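Local coordinates for broad specificity aminotransferase (Leishmania mexicana, PDB 4WB0), which probably catalyses pyridoxal 5'-phosphate-dependent transfer of amino groups, for example from aspartate to 2-oxoglutarate, as a homodimer accepting a broad range of substrates, at residues 158-163 and 168-173; 191-196 and 228-233; 120-125 and 285-290. One frame throughout, in Å; residues are numbered along the deposited sequence.

Contact 1 (158-163 and 168-173)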
loop_
_atom_site.group_PDB
_atom_site.type_symbol
_atom_site.label_atom_id
_atom_site.label_comp_id
_atom_site.label_asym_id
_atom_site.label_seq_id
_atom_site.Cartn_x
_atom_site.Cartn_y
_atom_site.Cartn_z
ATOM N N THR A 158 -22.025 5.228 16.819
ATOM C CA THR A 158 -22.809 4.282 16.001
ATOM C C THR A 158 -24.176 4.850 15.648
ATOM O O THR A 158 -24.752 5.593 16.422
ATOM C CB THR A 158 -23.005 2.939 16.705
ATOM O OG1 THR A 158 -23.709 3.135 17.923
ATOM C CG2 THR A 158 -21.647 2.299 17.010
ATOM N N TYR A 159 -24.663 4.549 14.444
ATOM C CA TYR A 159 -26.070 4.742 14.124
ATOM C C TYR A 159 -26.745 3.375 14.145
ATOM O O TYR A 159 -26.208 2.366 13.644
ATOM C CB TYR A 159 -26.266 5.455 12.759
ATOM C CG TYR A 159 -25.646 4.822 11.560
ATOM C CD1 TYR A 159 -26.336 3.882 10.810
ATOM C CD2 TYR A 159 -24.376 5.189 11.153
ATOM C CE1 TYR A 159 -25.747 3.290 9.699
ATOM C CE2 TYR A 159 -23.786 4.611 10.039
ATOM C CZ TYR A 159 -24.482 3.660 9.327
ATOM O OH TYR A 159 -23.882 3.118 8.224
ATOM N N ALA A 160 -27.939 3.348 14.720
ATOM C CA ALA A 160 -28.749 2.151 14.694
ATOM C C ALA A 160 -28.942 1.736 13.228
ATOM O O ALA A 160 -29.075 2.587 12.331
ATOM C CB ALA A 160 -30.057 2.392 15.374
ATOM N N TYR A 161 -28.942 0.432 12.988
ATOM C CA TYR A 161 -29.107 -0.028 11.630
ATOM C C TYR A 161 -29.859 -1.336 11.645
ATOM O O TYR A 161 -30.925 -1.438 11.041
ATOM C CB TYR A 161 -27.754 -0.171 10.968
ATOM C CG TYR A 161 -27.852 -0.535 9.521
ATOM C CD1 TYR A 161 -28.140 0.426 8.581
ATOM C CD2 TYR A 161 -27.659 -1.833 9.103
ATOM C CE1 TYR A 161 -28.240 0.127 7.271
ATOM C CE2 TYR A 161 -27.771 -2.168 7.774
ATOM C CZ TYR A 161 -28.046 -1.172 6.854
ATOM O OH TYR A 161 -28.191 -1.454 5.533
ATOM N N TYR A 162 -29.317 -2.320 12.339
ATOM C CA TYR A 162 -29.970 -3.618 12.424
ATOM C C TYR A 162 -30.746 -3.786 13.706
ATOM O O TYR A 162 -30.291 -3.387 14.786
ATOM C CB TYR A 162 -28.933 -4.716 12.315
ATOM C CG TYR A 162 -29.448 -6.108 12.056
ATOM C CD1 TYR A 162 -30.006 -6.438 10.826
ATOM C CD2 TYR A 162 -29.313 -7.119 13.016
ATOM C CE1 TYR A 162 -30.455 -7.732 10.567
ATOM C CE2 TYR A 162 -29.763 -8.426 12.763
ATOM C CZ TYR A 162 -30.328 -8.719 11.524
ATOM O OH TYR A 162 -30.791 -9.980 11.194
ATOM N N ASP A 163 -31.927 -4.368 13.551
ATOM C CA ASP A 163 -32.826 -4.695 14.637
ATOM C C ASP A 163 -32.676 -6.172 14.979
ATOM O O ASP A 163 -33.197 -7.036 14.285
ATOM C CB ASP A 163 -34.270 -4.375 14.236
ATOM C CG ASP A 163 -35.280 -4.687 15.333
ATOM O OD1 ASP A 163 -34.966 -5.389 16.313
ATOM O OD2 ASP A 163 -36.419 -4.213 15.210
ATOM N N GLY A 168 -34.133 -7.614 10.995
ATOM C CA GLY A 168 -34.307 -6.770 9.838
ATOM C C GLY A 168 -33.716 -5.380 10.040
ATOM O O GLY A 168 -33.079 -5.074 11.045
ATOM N N LEU A 169 -33.951 -4.522 9.065
ATOM C CA LEU A 169 -33.554 -3.139 9.152
ATOM C C LEU A 169 -34.296 -2.355 10.231
ATOM O O LEU A 169 -35.533 -2.442 10.337
ATOM C CB LEU A 169 -33.788 -2.483 7.795
ATOM C CG LEU A 169 -33.043 -1.207 7.502
ATOM C CD1 LEU A 169 -31.537 -1.516 7.422
ATOM C CD2 LEU A 169 -33.593 -0.626 6.181
ATOM N N ASP A 170 -33.551 -1.595 11.035
ATOM C CA ASP A 170 -34.166 -0.645 11.941
ATOM C C ASP A 170 -34.083 0.762 11.336
ATOM O O ASP A 170 -33.290 1.584 11.763
ATOM C CB ASP A 170 -33.517 -0.641 13.331
ATOM C CG ASP A 170 -34.196 0.336 14.259
ATOM O OD1 ASP A 170 -35.317 0.808 13.914
ATOM O OD2 ASP A 170 -33.634 0.655 15.330
ATOM N N PHE A 171 -34.943 1.043 10.370
ATOM C CA PHE A 171 -34.858 2.288 9.628
ATOM C C PHE A 171 -35.236 3.494 10.458
ATOM O O PHE A 171 -34.609 4.546 10.350
ATOM C CB PHE A 171 -35.735 2.207 8.387
ATOM C CG PHE A 171 -35.515 3.327 7.460
ATOM C CD1 PHE A 171 -34.246 3.596 6.973
ATOM C CD2 PHE A 171 -36.527 4.185 7.156
ATOM C CE1 PHE A 171 -34.036 4.697 6.117
ATOM C CE2 PHE A 171 -36.312 5.254 6.312
ATOM C CZ PHE A 171 -35.082 5.519 5.823
ATOM N N GLU A 172 -36.257 3.354 11.287
ATOM C CA GLU A 172 -36.654 4.443 12.166
ATOM C C GLU A 172 -35.540 4.841 13.140
ATOM O O GLU A 172 -35.283 6.033 13.360
ATOM C CB GLU A 172 -37.916 4.043 12.937
ATOM C CG GLU A 172 -39.127 3.911 12.031
ATOM C CD GLU A 172 -39.521 5.237 11.373
ATOM O OE1 GLU A 172 -39.426 6.288 12.049
ATOM O OE2 GLU A 172 -39.921 5.229 10.186
ATOM N N GLY A 173 -34.843 3.848 13.693
ATOM C CA GLY A 173 -33.708 4.124 14.545
ATOM C C GLY A 173 -32.577 4.812 13.774
ATOM O O GLY A 173 -31.981 5.751 14.281
HETATM O O HOH W 1 -31.632 -1.099 16.419
#

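Contact 2 (191-196 and 228-233)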
loop_
_atom_site.group_PDB
_atom_site.type_symbol
_atom_site.label_atom_id
_atom_site.label_comp_id
_atom_site.label_asym_id
_atom_site.label_seq_id
_atom_site.Cartn_x
_atom_site.Cartn_y
_atom_site.Cartn_z
ATOM N N GLN A 191 -22.569 0.856 0.743
ATOM C CA GLN A 191 -23.249 1.231 -0.515
ATOM C C GLN A 191 -24.252 0.191 -0.972
ATOM O O GLN A 191 -25.300 0.546 -1.521
ATOM C CB GLN A 191 -22.212 1.501 -1.635
ATOM C CG GLN A 191 -22.741 2.384 -2.752
ATOM C CD GLN A 191 -23.549 1.676 -3.812
ATOM O OE1 GLN A 191 -24.453 2.250 -4.396
ATOM N NE2 GLN A 191 -23.217 0.435 -4.079
ATOM N N CYS A 192 -23.908 -1.084 -0.815
ATOM C CA CYS A 192 -24.876 -2.208 -0.934
ATOM C C CYS A 192 -24.299 -3.416 -0.195
ATOM O O CYS A 192 -23.110 -3.395 0.169
ATOM C CB CYS A 192 -25.141 -2.582 -2.376
ATOM S SG CYS A 192 -23.744 -3.464 -3.127
ATOM N N ALA A 193 -25.108 -4.438 0.063
ATOM C CA ALA A 193 -24.643 -5.650 0.777
ATOM C C ALA A 193 -23.974 -5.262 2.101
ATOM O O ALA A 193 -22.773 -5.516 2.330
ATOM C CB ALA A 193 -23.686 -6.467 -0.083
ATOM N N HIS A 194 -24.752 -4.627 2.976
ATOM C CA HIS A 194 -24.255 -4.297 4.296
ATOM C C HIS A 194 -23.566 -5.491 4.965
ATOM O O HIS A 194 -24.083 -6.613 5.012
ATOM C CB HIS A 194 -25.388 -3.785 5.180
ATOM C CG HIS A 194 -24.938 -3.416 6.546
ATOM N ND1 HIS A 194 -24.963 -4.312 7.593
ATOM C CD2 HIS A 194 -24.421 -2.261 7.037
ATOM C CE1 HIS A 194 -24.468 -3.731 8.669
ATOM N NE2 HIS A 194 -24.125 -2.489 8.360
ATOM N N ASN A 195 -22.352 -5.237 5.430
ATOM C CA ASN A 195 -21.552 -6.202 6.175
ATOM C C ASN A 195 -21.563 -5.854 7.685
ATOM O O ASN A 195 -21.014 -4.805 8.052
ATOM C CB ASN A 195 -20.135 -6.191 5.594
ATOM C CG ASN A 195 -19.140 -7.070 6.386
ATOM O OD1 ASN A 195 -19.524 -7.874 7.230
ATOM N ND2 ASN A 195 -17.846 -6.916 6.084
ATOM N N PRO A 196 -22.071 -6.743 8.577
ATOM C CA PRO A 196 -22.329 -8.169 8.399
ATOM C C PRO A 196 -23.784 -8.601 8.168
ATOM O O PRO A 196 -24.010 -9.787 7.961
ATOM C CB PRO A 196 -21.813 -8.734 9.716
ATOM C CG PRO A 196 -22.326 -7.717 10.725
ATOM C CD PRO A 196 -22.227 -6.392 10.023
ATOM N N GLY A 228 -22.380 -5.779 -7.013
ATOM C CA GLY A 228 -22.651 -6.965 -7.804
ATOM C C GLY A 228 -23.239 -8.103 -6.971
ATOM O O GLY A 228 -23.940 -8.962 -7.518
ATOM N N TYR A 229 -23.015 -8.104 -5.642
ATOM C CA TYR A 229 -23.343 -9.269 -4.834
ATOM C C TYR A 229 -24.723 -9.163 -4.187
ATOM O O TYR A 229 -25.277 -10.166 -3.737
ATOM C CB TYR A 229 -22.307 -9.473 -3.731
ATOM C CG TYR A 229 -21.111 -10.307 -4.147
ATOM C CD1 TYR A 229 -21.203 -11.673 -4.260
ATOM C CD2 TYR A 229 -19.924 -9.717 -4.481
ATOM C CE1 TYR A 229 -20.125 -12.420 -4.640
ATOM C CE2 TYR A 229 -18.837 -10.473 -4.859
ATOM C CZ TYR A 229 -18.950 -11.804 -4.921
ATOM O OH TYR A 229 -17.884 -12.555 -5.268
ATOM N N ALA A 230 -25.229 -7.954 -4.071
ATOM C CA ALA A 230 -26.562 -7.749 -3.541
ATOM C C ALA A 230 -27.640 -8.285 -4.502
ATOM O O ALA A 230 -28.598 -8.874 -4.027
ATOM C CB ALA A 230 -26.796 -6.259 -3.228
ATOM N N SER A 231 -27.471 -8.124 -5.830
ATOM C CA SER A 231 -28.488 -8.540 -6.791
ATOM C C SER A 231 -27.972 -9.418 -7.931
ATOM O O SER A 231 -28.777 -10.002 -8.675
ATOM C CB SER A 231 -29.153 -7.304 -7.395
ATOM O OG SER A 231 -28.219 -6.615 -8.214
ATOM N N GLY A 232 -26.658 -9.516 -8.051
ATOM C CA GLY A 232 -26.016 -10.145 -9.195
ATOM C C GLY A 232 -25.743 -9.188 -10.374
ATOM O O GLY A 232 -25.113 -9.564 -11.376
ATOM N N SER A 233 -26.272 -7.983 -10.251
ATOM C CA SER A 233 -26.188 -6.893 -11.270
ATOM C C SER A 233 -25.439 -5.673 -10.775
ATOM O O SER A 233 -25.826 -5.068 -9.786
ATOM C CB SER A 233 -27.592 -6.477 -11.668
ATOM O OG SER A 233 -27.601 -5.212 -12.348
#

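Contact 3 (120-125 and 285-290)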
loop_
_atom_site.group_PDB
_atom_site.type_symbol
_atom_site.label_atom_id
_atom_site.label_comp_id
_atom_site.label_asym_id
_atom_site.label_seq_id
_atom_site.Cartn_x
_atom_site.Cartn_y
_atom_site.Cartn_z
ATOM N N ALA A 120 -10.387 8.363 5.208
ATOM C CA ALA A 120 -10.503 8.820 6.611
ATOM C C ALA A 120 -9.411 9.851 6.949
ATOM O O ALA A 120 -9.677 10.807 7.678
ATOM C CB ALA A 120 -10.429 7.700 7.541
ATOM N N LYS A 121 -8.186 9.673 6.428
ATOM C CA LYS A 121 -7.164 10.671 6.682
ATOM C C LYS A 121 -7.474 12.000 5.989
ATOM O O LYS A 121 -7.300 13.076 6.584
ATOM C CB LYS A 121 -5.795 10.175 6.222
ATOM C CG LYS A 121 -5.271 8.995 7.059
ATOM C CD LYS A 121 -3.887 8.515 6.536
ATOM C CE LYS A 121 -3.434 7.281 7.242
ATOM N NZ LYS A 121 -2.260 6.747 6.464
ATOM N N LEU A 122 -7.917 11.892 4.727
ATOM C CA LEU A 122 -8.237 13.063 3.927
ATOM C C LEU A 122 -9.256 13.924 4.670
ATOM O O LEU A 122 -9.130 15.153 4.757
ATOM C CB LEU A 122 -8.762 12.617 2.557
ATOM C CG LEU A 122 -9.322 13.763 1.717
ATOM C CD1 LEU A 122 -8.201 14.716 1.283
ATOM C CD2 LEU A 122 -10.045 13.120 0.525
ATOM N N LEU A 123 -10.231 13.253 5.245
ATOM C CA LEU A 123 -11.368 13.934 5.863
ATOM C C LEU A 123 -10.897 14.732 7.073
ATOM O O LEU A 123 -11.497 15.733 7.417
ATOM C CB LEU A 123 -12.442 12.935 6.245
ATOM C CG LEU A 123 -13.383 12.468 5.093
ATOM C CD1 LEU A 123 -14.175 11.361 5.575
ATOM C CD2 LEU A 123 -14.339 13.547 4.602
ATOM N N THR A 124 -9.783 14.336 7.683
ATOM C CA THR A 124 -9.275 15.096 8.814
ATOM C C THR A 124 -8.719 16.440 8.368
ATOM O O THR A 124 -8.471 17.301 9.196
ATOM C CB THR A 124 -8.131 14.403 9.604
ATOM O OG1 THR A 124 -6.963 14.369 8.769
ATOM C CG2 THR A 124 -8.508 12.984 10.028
ATOM N N HIS A 125 -8.559 16.653 7.071
ATOM C CA HIS A 125 -8.092 17.959 6.585
ATOM C C HIS A 125 -9.251 18.889 6.282
ATOM O O HIS A 125 -9.038 20.031 5.923
ATOM C CB HIS A 125 -7.231 17.789 5.314
ATOM C CG HIS A 125 -5.881 17.207 5.577
ATOM N ND1 HIS A 125 -5.663 15.850 5.688
ATOM C CD2 HIS A 125 -4.688 17.797 5.796
ATOM C CE1 HIS A 125 -4.386 15.631 5.937
ATOM N NE2 HIS A 125 -3.773 16.798 6.008
ATOM N N LYS A 285 -6.751 16.911 -4.752
ATOM C CA LYS A 285 -5.808 15.953 -5.330
ATOM C C LYS A 285 -4.401 16.139 -4.708
ATOM O O LYS A 285 -3.689 15.169 -4.469
ATOM C CB LYS A 285 -5.758 16.121 -6.855
ATOM C CG LYS A 285 -4.693 15.247 -7.570
ATOM C CD LYS A 285 -4.904 13.750 -7.341
ATOM C CE LYS A 285 -5.988 13.179 -8.258
ATOM N NZ LYS A 285 -5.427 12.748 -9.577
ATOM N N SER A 286 -4.008 17.380 -4.452
ATOM C CA SER A 286 -2.684 17.605 -3.907
ATOM C C SER A 286 -2.577 17.037 -2.463
ATOM O O SER A 286 -1.484 16.610 -2.055
ATOM C CB SER A 286 -2.311 19.090 -3.950
ATOM O OG SER A 286 -2.886 19.867 -2.907
ATOM N N VAL A 287 -3.685 17.025 -1.701
ATOM C CA VAL A 287 -3.649 16.458 -0.358
ATOM C C VAL A 287 -3.584 14.938 -0.447
ATOM O O VAL A 287 -2.760 14.283 0.218
ATOM C CB VAL A 287 -4.867 16.919 0.463
ATOM C CG1 VAL A 287 -4.824 16.272 1.809
ATOM C CG2 VAL A 287 -4.793 18.416 0.660
ATOM N N MET A 288 -4.462 14.363 -1.239
ATOM C CA MET A 288 -4.432 12.924 -1.463
ATOM C C MET A 288 -3.063 12.457 -1.927
ATOM O O MET A 288 -2.602 11.396 -1.501
ATOM C CB MET A 288 -5.439 12.498 -2.523
ATOM C CG MET A 288 -6.915 12.500 -2.105
ATOM S SD MET A 288 -7.923 12.012 -3.538
ATOM C CE MET A 288 -9.558 12.025 -2.823
ATOM N N ASP A 289 -2.427 13.203 -2.829
ATOM C CA ASP A 289 -1.155 12.775 -3.345
ATOM C C ASP A 289 -0.052 12.863 -2.233
ATOM O O ASP A 289 0.875 12.032 -2.201
ATOM C CB ASP A 289 -0.732 13.597 -4.572
ATOM C CG ASP A 289 -1.441 13.149 -5.895
ATOM O OD1 ASP A 289 -2.174 12.132 -5.936
ATOM O OD2 ASP A 289 -1.240 13.830 -6.918
ATOM N N SER A 290 -0.146 13.831 -1.319
ATOM C CA SER A 290 0.903 13.967 -0.313
ATOM C C SER A 290 0.740 12.838 0.709
ATOM O O SER A 290 1.717 12.303 1.246
ATOM C CB SER A 290 0.860 15.355 0.376
ATOM O OG SER A 290 -0.372 15.509 1.060
#

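Contact 1 (158-163 and 168-173)
Ala160 presses its methyl group onto the first turn of helix 171-180, with CB 3.8 Å from Gly173 C and also close to the carboxylate of Asp170. Asp170 is the N-cap of the helix, and its OD1 accepts from Gly173 N at 3.1 Å, the donor standing above the carboxylate plane. Asp177, further along the same helix, binds Ala160 N. At Tyr161 the regular course of strand 156-163 is interrupted, and the carbonyl is taken up by the cap residue itself, Asp170 N lying 2.6 Å from Tyr161 O in a nearly straight bond (166°) whose donor is tilted out of the carbonyl plane. With CG anti to the backbone N (chi1 -175°), the phenol ring takes Leu169 CD1 over one face in a CH-pi contact, off-centre and 3.6 Å from Tyr161 CZ. His194 stacks on the ring as well, and Val199 O bonds the hydroxyl.

From here the chain forms a beta hairpin with strand 168-169, at one edge of the large mixed sheet. Tyr162 and Leu169 are its antiparallel non-hydrogen-bonded pair and send their side chains apart, although the Tyr162 ring meets the backbone of Gly168 obliquely (CD1 to Gly168 O, 3.4 Å). A water lies within hydrogen-bonding distance of both Tyr162 O and Asp170 OD2. Asp163 and Gly168 make the hydrogen-bonded pair: Asp163 N donates to Gly168 O at 2.8 Å, whereas the return bond from Gly168 N to Asp163 O is weak at 3.5 Å. Asp163 CB packs 3.9 Å from Asp170 CB, while its carboxylate turns to Lys165 N.

Contact 2 (191-196 and 228-233)
Cys192 and Ala193 meet Ala230 where two loops pass in the large domain of this class I aminotransferase. Segment 191-196 follows strand 186-190 and ends with Asn195 and Pro196, the first two residues of the Asn-Pro-Thr-Gly sequence familiar in this family, with a cis peptide bond before Pro196; segment 228-233 follows the neighbouring parallel strand 219-224. Taking Cys192 outward, its CB lies 4.1 Å from Ala230 CB, a plain van der Waals contact. At the next atom the side chain ends: SG is placed between the backbone N and the carbonyl carbon (chi1 73°), which keeps it beside the same methyl, again 4.1 Å from Ala230 CB. The cysteine therefore lies alongside Ala230 with both its side-chain atoms, and Asp200 and Asp237 pack against it from elsewhere.

The methyl of Ala230 reaches on to the following residue. Its CB is 4.1 Å from Ala193 N and 4.4 Å from Ala193 CB, a loose fit of one small side chain against another. Ala193 takes up left-handed backbone angles (phi 53°, psi 61°), and this bend is held by Asp200, whose two carboxylate oxygens accept from Ala193 N and His194 N. No hydrogen bond passes between the two segments, and their meeting is apolar. Around Ala230, segment 228-233 curls back on itself: Gly232 N makes a weak bond to Gly228 O, and in an ST turn Ser231 OG, also bonded to Asp237 OD1, accepts from Ser233 N at 3.1 Å.

Contact 3 (120-125 and 285-290)
Lys121 O, in the last part of helix 111-123, accepts from both Thr124 N, at 3.0 Å, and Thr124 OG1, at 2.6 Å and from within the carbonyl plane. His125, whose ring faces Val287 across the contact, adds a weak third bond, ND1 to Lys121 O at 3.3 Å. The His125 ring lies beside helix 281-293. There Val287 CG1 sits almost over the centre of the His125 ring, 4.0 Å from its centroid and 11° off the ring normal, a CH-pi contact on one face; Leu122 O lies in the ring plane at its edge.

Leu122 carries the apolar part of this helix-helix packing. Its CG is anti to the backbone N (chi1 171°), which directs the forked end at the other helix, and the two methyls divide the work. CD1 meets Val287 CG1 at 3.8 Å, so that this one valine methyl touches both leucine and histidine. CD2 meets the far end of Met288, at 3.6 Å from CE; the methionine chain, extended beyond CG, brings that methyl across. Met288 also packs on Val105 and Val107 of strand 104-110, placing helix 281-293 against an edge strand of the large sheet.

A neighbouring subunit packs over this contact. An aromatic side chain of it lies on Leu122 and its backbone on Val287, while an acidic side chain of it forms a salt bridge with Lys121 NZ, which also pairs with Glu295 of the same chain. With no hydrogen bond passing between the two segments, the helices are joined here by close apolar fit, and the polar bonds lie within one segment or lead outside the pair, as Lys121 NZ does to the neighbouring subunit.

In the fold
Contacts 1 and 2 touch, their centres about 17 Å apart, and follow one another along the chain; both lie within the long loop that contact 3 closes between helices 111-123 and 281-293. The same mixed sheet relates all three: contact 1 adds its edge strand 168-169, contact 2 lies in loops after the inner strands 186-190 and 219-224, and contact 3 packs against strand 104-110 at the other edge. Contact 3 is remote, its centre about 31 Å from that of contact 1 and 28 Å from that of contact 2. Contacts 1 and 2 are thus packing inside one subunit, whereas contact 3 lies at the interface of the homodimer.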